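Local coordinates for neutral ceramidase (PDB 2ZWS), which hydrolyses the N-acyl linkage of ceramides to give sphingosine and free fatty acid, and also runs the reverse synthesis, with one zinc ion per subunit, at residues Val21-Thr33 with Thr96-Tyr108. Sequence-based numbering, arbitrary orientation.
With ZN (zinc ion), chain B; FMT (formic acid), chain D.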
loop_
_atom_site.group_PDB
_atom_site.type_symbol
_atom_site.label_atom_id
_atom_site.label_comp_id
_atom_site.label_asym_id
_atom_site.label_seq_id
_atom_site.Cartn_x
_atom_site.Cartn_y
_atom_site.Cartn_z
ATOM N N VAL A 21 0.892 11.615 -13.744
ATOM C CA VAL A 21 1.429 11.868 -12.417
ATOM C C VAL A 21 2.570 10.875 -12.154
ATOM O O VAL A 21 2.409 9.662 -12.368
ATOM C CB VAL A 21 0.347 11.737 -11.299
ATOM C CG1 VAL A 21 0.960 11.983 -9.911
ATOM C CG2 VAL A 21 -0.751 12.752 -11.512
ATOM N N GLY A 22 3.708 11.378 -11.667
ATOM C CA GLY A 22 4.806 10.500 -11.260
ATOM C C GLY A 22 4.335 9.436 -10.276
ATOM O O GLY A 22 3.574 9.726 -9.334
ATOM N N MET A 23 4.806 8.215 -10.489
ATOM C CA MET A 23 4.466 7.096 -9.612
ATOM C C MET A 23 5.333 7.040 -8.354
ATOM O O MET A 23 6.506 7.503 -8.370
ATOM C CB MET A 23 4.507 5.807 -10.447
ATOM C CG MET A 23 3.329 5.861 -11.441
ATOM S SD MET A 23 3.418 4.762 -12.862
ATOM C CE MET A 23 2.983 3.200 -12.126
ATOM N N MET A 24 4.772 6.471 -7.282
ATOM C CA MET A 24 5.420 6.474 -5.974
ATOM C C MET A 24 6.166 5.163 -5.701
ATOM O O MET A 24 5.561 4.082 -5.711
ATOM C CB MET A 24 4.385 6.683 -4.849
ATOM C CG MET A 24 5.004 6.834 -3.439
ATOM S SD MET A 24 6.029 8.310 -3.366
ATOM C CE MET A 24 7.416 7.787 -2.331
ATOM N N GLY A 25 7.468 5.270 -5.430
ATOM C CA GLY A 25 8.258 4.110 -5.025
ATOM C C GLY A 25 9.607 4.042 -5.723
ATOM O O GLY A 25 10.625 3.743 -5.089
ATOM N N TYR A 26 9.612 4.280 -7.028
ATOM C CA TYR A 26 10.853 4.160 -7.817
ATOM C C TYR A 26 11.663 5.472 -7.994
ATOM O O TYR A 26 12.747 5.466 -8.589
ATOM C CB TYR A 26 10.575 3.492 -9.171
ATOM C CG TYR A 26 10.161 2.031 -9.057
ATOM C CD1 TYR A 26 8.986 1.566 -9.655
ATOM C CD2 TYR A 26 10.974 1.099 -8.365
ATOM C CE1 TYR A 26 8.599 0.205 -9.562
ATOM C CE2 TYR A 26 10.585 -0.262 -8.271
ATOM C CZ TYR A 26 9.404 -0.688 -8.862
ATOM O OH TYR A 26 9.037 -2.019 -8.747
ATOM N N SER A 27 11.138 6.585 -7.484
ATOM C CA SER A 27 11.832 7.874 -7.499
ATOM C C SER A 27 12.240 8.302 -8.899
ATOM O O SER A 27 13.297 8.923 -9.096
ATOM C CB SER A 27 13.048 7.812 -6.583
ATOM O OG SER A 27 12.643 7.331 -5.319
ATOM N N SER A 28 11.383 8.007 -9.868
ATOM C CA SER A 28 11.697 8.308 -11.255
ATOM C C SER A 28 10.904 9.491 -11.786
ATOM O O SER A 28 9.688 9.524 -11.664
ATOM C CB SER A 28 11.462 7.086 -12.138
ATOM O OG SER A 28 11.699 7.410 -13.493
ATOM N N LEU A 29 11.597 10.446 -12.404
ATOM C CA LEU A 29 10.922 11.522 -13.140
ATOM C C LEU A 29 10.314 11.108 -14.495
ATOM O O LEU A 29 9.617 11.906 -15.131
ATOM C CB LEU A 29 11.892 12.687 -13.388
ATOM C CG LEU A 29 12.404 13.476 -12.189
ATOM C CD1 LEU A 29 13.564 14.310 -12.667
ATOM C CD2 LEU A 29 11.305 14.366 -11.608
ATOM N N GLU A 30 10.635 9.885 -14.911
ATOM C CA GLU A 30 10.175 9.312 -16.167
ATOM C C GLU A 30 9.307 8.068 -15.959
ATOM O O GLU A 30 9.313 7.147 -16.776
ATOM C CB GLU A 30 11.369 8.987 -17.072
ATOM C CG GLU A 30 12.065 10.204 -17.675
ATOM C CD GLU A 30 13.319 9.843 -18.471
ATOM O OE1 GLU A 30 14.186 10.727 -18.638
ATOM O OE2 GLU A 30 13.447 8.684 -18.924
ATOM N N GLN A 31 8.563 8.049 -14.856
ATOM C CA GLN A 31 7.568 7.015 -14.633
ATOM C C GLN A 31 6.253 7.642 -14.242
ATOM O O GLN A 31 5.859 7.628 -13.067
ATOM C CB GLN A 31 8.027 6.027 -13.562
ATOM C CG GLN A 31 7.188 4.761 -13.577
ATOM C CD GLN A 31 7.264 3.969 -12.294
ATOM O OE1 GLN A 31 7.831 4.403 -11.279
ATOM N NE2 GLN A 31 6.657 2.785 -12.322
ATOM N N LYS A 32 5.570 8.188 -15.237
ATOM C CA LYS A 32 4.239 8.761 -15.013
ATOM C C LYS A 32 3.114 7.783 -15.316
ATOM O O LYS A 32 3.247 6.944 -16.211
ATOM C CB LYS A 32 4.075 10.050 -15.807
ATOM C CG LYS A 32 5.053 11.138 -15.347
ATOM C CD LYS A 32 4.539 12.519 -15.697
ATOM C CE LYS A 32 5.602 13.539 -15.503
ATOM N NZ LYS A 32 5.043 14.880 -15.878
ATOM N N THR A 33 2.015 7.885 -14.566
ATOM C CA THR A 33 0.873 7.015 -14.857
ATOM C C THR A 33 0.409 7.199 -16.297
ATOM O O THR A 33 0.493 8.300 -16.877
ATOM C CB THR A 33 -0.323 7.222 -13.888
ATOM O OG1 THR A 33 -0.678 8.617 -13.904
ATOM C CG2 THR A 33 0.094 6.858 -12.444
ATOM N N THR A 96 0.535 -1.764 1.527
ATOM C CA THR A 96 1.111 -2.961 0.919
ATOM C C THR A 96 2.507 -2.686 0.311
ATOM O O THR A 96 3.246 -3.640 -0.016
ATOM C CB THR A 96 0.261 -3.442 -0.270
ATOM O OG1 THR A 96 0.208 -2.380 -1.247
ATOM C CG2 THR A 96 -1.122 -3.912 0.172
ATOM N N HIS A 97 2.826 -1.404 0.099
ATOM C CA HIS A 97 4.119 -0.994 -0.501
ATOM C C HIS A 97 4.199 -1.316 -1.990
ATOM O O HIS A 97 5.277 -1.546 -2.543
ATOM C CB HIS A 97 5.291 -1.577 0.272
ATOM C CG HIS A 97 6.585 -0.867 0.064
ATOM N ND1 HIS A 97 6.687 0.506 -0.013
ATOM C CD2 HIS A 97 7.860 -1.349 0.058
ATOM C CE1 HIS A 97 7.973 0.832 -0.126
ATOM N NE2 HIS A 97 8.704 -0.273 -0.073
ATOM N N THR A 98 3.052 -1.317 -2.664
ATOM C CA THR A 98 3.083 -1.327 -4.134
ATOM C C THR A 98 3.845 -0.114 -4.656
ATOM O O THR A 98 3.685 0.997 -4.116
ATOM C CB THR A 98 1.663 -1.363 -4.764
ATOM O OG1 THR A 98 1.758 -1.214 -6.183
ATOM C CG2 THR A 98 0.753 -0.271 -4.208
ATOM N N HIS A 99 4.604 -0.307 -5.736
ATOM C CA HIS A 99 5.354 0.791 -6.336
ATOM C C HIS A 99 4.693 1.273 -7.626
ATOM O O HIS A 99 5.328 1.986 -8.401
ATOM C CB HIS A 99 6.794 0.342 -6.585
ATOM C CG HIS A 99 7.605 0.212 -5.337
ATOM N ND1 HIS A 99 7.176 -0.498 -4.235
ATOM C CD2 HIS A 99 8.829 0.686 -5.021
ATOM C CE1 HIS A 99 8.105 -0.452 -3.294
ATOM N NE2 HIS A 99 9.101 0.290 -3.736
ATOM N N SER A 100 3.420 0.930 -7.818
ATOM C CA SER A 100 2.734 1.233 -9.070
ATOM C C SER A 100 1.497 2.072 -8.899
ATOM O O SER A 100 0.552 1.924 -9.682
ATOM C CB SER A 100 2.352 -0.061 -9.786
ATOM O OG SER A 100 3.539 -0.779 -10.136
ATOM N N GLY A 101 1.503 2.952 -7.891
ATOM C CA GLY A 101 0.423 3.961 -7.777
ATOM C C GLY A 101 0.944 5.371 -8.006
ATOM O O GLY A 101 2.142 5.620 -7.893
ATOM N N PRO A 102 0.035 6.305 -8.326
ATOM C CA PRO A 102 0.392 7.727 -8.449
ATOM C C PRO A 102 0.900 8.285 -7.120
ATOM O O PRO A 102 0.339 7.981 -6.064
ATOM C CB PRO A 102 -0.936 8.385 -8.872
ATOM C CG PRO A 102 -2.000 7.461 -8.389
ATOM C CD PRO A 102 -1.411 6.068 -8.524
ATOM N N GLY A 103 1.947 9.101 -7.178
ATOM C CA GLY A 103 2.526 9.714 -5.973
ATOM C C GLY A 103 1.980 11.091 -5.655
ATOM O O GLY A 103 0.971 11.539 -6.244
ATOM N N GLY A 104 2.644 11.762 -4.718
ATOM C CA GLY A 104 2.295 13.141 -4.365
ATOM C C GLY A 104 1.353 13.266 -3.187
ATOM O O GLY A 104 0.654 14.277 -3.041
ATOM N N PHE A 105 1.303 12.246 -2.339
ATOM C CA PHE A 105 0.378 12.272 -1.229
ATOM C C PHE A 105 1.024 12.313 0.160
ATOM O O PHE A 105 0.363 12.065 1.189
ATOM C CB PHE A 105 -0.700 11.182 -1.370
ATOM C CG PHE A 105 -0.155 9.773 -1.465
ATOM C CD1 PHE A 105 0.285 9.260 -2.681
ATOM C CD2 PHE A 105 -0.118 8.951 -0.337
ATOM C CE1 PHE A 105 0.774 7.939 -2.770
ATOM C CE2 PHE A 105 0.349 7.632 -0.410
ATOM C CZ PHE A 105 0.803 7.129 -1.612
ATOM N N SER A 106 2.314 12.664 0.178
ATOM C CA SER A 106 3.007 13.043 1.409
ATOM C C SER A 106 2.962 14.546 1.556
ATOM O O SER A 106 2.746 15.250 0.565
ATOM C CB SER A 106 4.488 12.617 1.342
ATOM O OG SER A 106 5.174 12.905 2.561
ATOM N N HIS A 107 3.221 15.028 2.763
ATOM C CA HIS A 107 3.507 16.450 2.936
ATOM C C HIS A 107 4.996 16.747 3.143
ATOM O O HIS A 107 5.374 17.910 3.247
ATOM C CB HIS A 107 2.693 17.039 4.087
ATOM C CG HIS A 107 1.255 17.309 3.718
ATOM N ND1 HIS A 107 0.310 17.743 4.622
ATOM C CD2 HIS A 107 0.614 17.191 2.533
ATOM C CE1 HIS A 107 -0.856 17.870 4.010
ATOM N NE2 HIS A 107 -0.696 17.565 2.733
ATOM N N TYR A 108 5.817 15.693 3.162
ATOM C CA TYR A 108 7.280 15.807 3.286
ATOM C C TYR A 108 7.958 15.763 1.943
ATOM O O TYR A 108 7.721 14.859 1.124
ATOM C CB TYR A 108 7.853 14.775 4.246
ATOM C CG TYR A 108 7.553 15.180 5.644
ATOM C CD1 TYR A 108 8.305 16.184 6.281
ATOM C CD2 TYR A 108 6.482 14.608 6.341
ATOM C CE1 TYR A 108 7.987 16.592 7.540
ATOM C CE2 TYR A 108 6.167 15.036 7.620
ATOM C CZ TYR A 108 6.932 16.011 8.221
ATOM O OH TYR A 108 6.652 16.477 9.479
HETATM ZN ZN ZN B . 10.867 -0.256 0.083
HETATM C C FMT D . 5.521 10.837 5.832
HETATM O O1 FMT D . 4.880 10.095 6.617
HETATM O O2 FMT D . 5.011 11.779 5.187
HETATM O O HOH W 1 3.027 3.342 -5.431
HETATM O O HOH W 2 7.069 4.196 -8.490
HETATM O O HOH W 3 10.949 0.766 -1.766
#
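A short antiparallel ribbon, buried beside the zinc site, pairs strand 22-24 with the weakly bonded strand 101-102, in the loop that runs on from His97. Two backbone bonds hold it: Gly103 N donates to Gly22 O and Met24 N to Gly101 O, each 2.8 Å long. Between them Met23 and Pro102 form a non-hydrogen-bonded pair whose side chains diverge. The Met23 methyl CE lies 3.6 Å from Ser100 CA, while Pro102 CB packs against Thr33 CG2 and Val21 CG1. One residue on, Met24 CB rests on Gly103 CA (3.7 Å) and reaches toward Phe105 CE1.

Past the ribbon, the Tyr26 ring lies against His99: His99 CB sits over one face, 3.8 Å from the ring centroid, a CH-pi contact, and the two ring planes meet obliquely at 47°. His99 CG stands anti to the carbonyl carbon (chi1 -72°), which carries the imidazole to Gly25, CD2 lying 3.5 Å from Gly25 CA. Tyr26 OH is hydrogen-bonded to Met208 O. Two waters bridge the segments: one accepts from Gly101 N and is hydrogen-bonded to Met24 O and Thr98 O, the other accepts from Tyr26 N and is hydrogen-bonded to His99 O and Gln31 OE1.

The loop belongs to the zinc site of the neutral ceramidase catalytic domain. His97 NE2 binds the zinc ion at 2.2 Å, with His204, Glu411 and Tyr448 completing the protein ligands. His99 is second shell: its ND1 donates a bent bond (130°) to His97 O, close to the imidazole plane, which helps set the ring's rotation, its CE1 lies over the centre of the His97 ring, and its NE2 stands 2.7 Å from the oxygen of the zinc-bound water 3. At the far end, Ser106, an inferred substrate-binding residue, donates from OG to O2 of a formic acid, probably from the crystallisation liquor, which Gln68 N and Tyr445 N also hold.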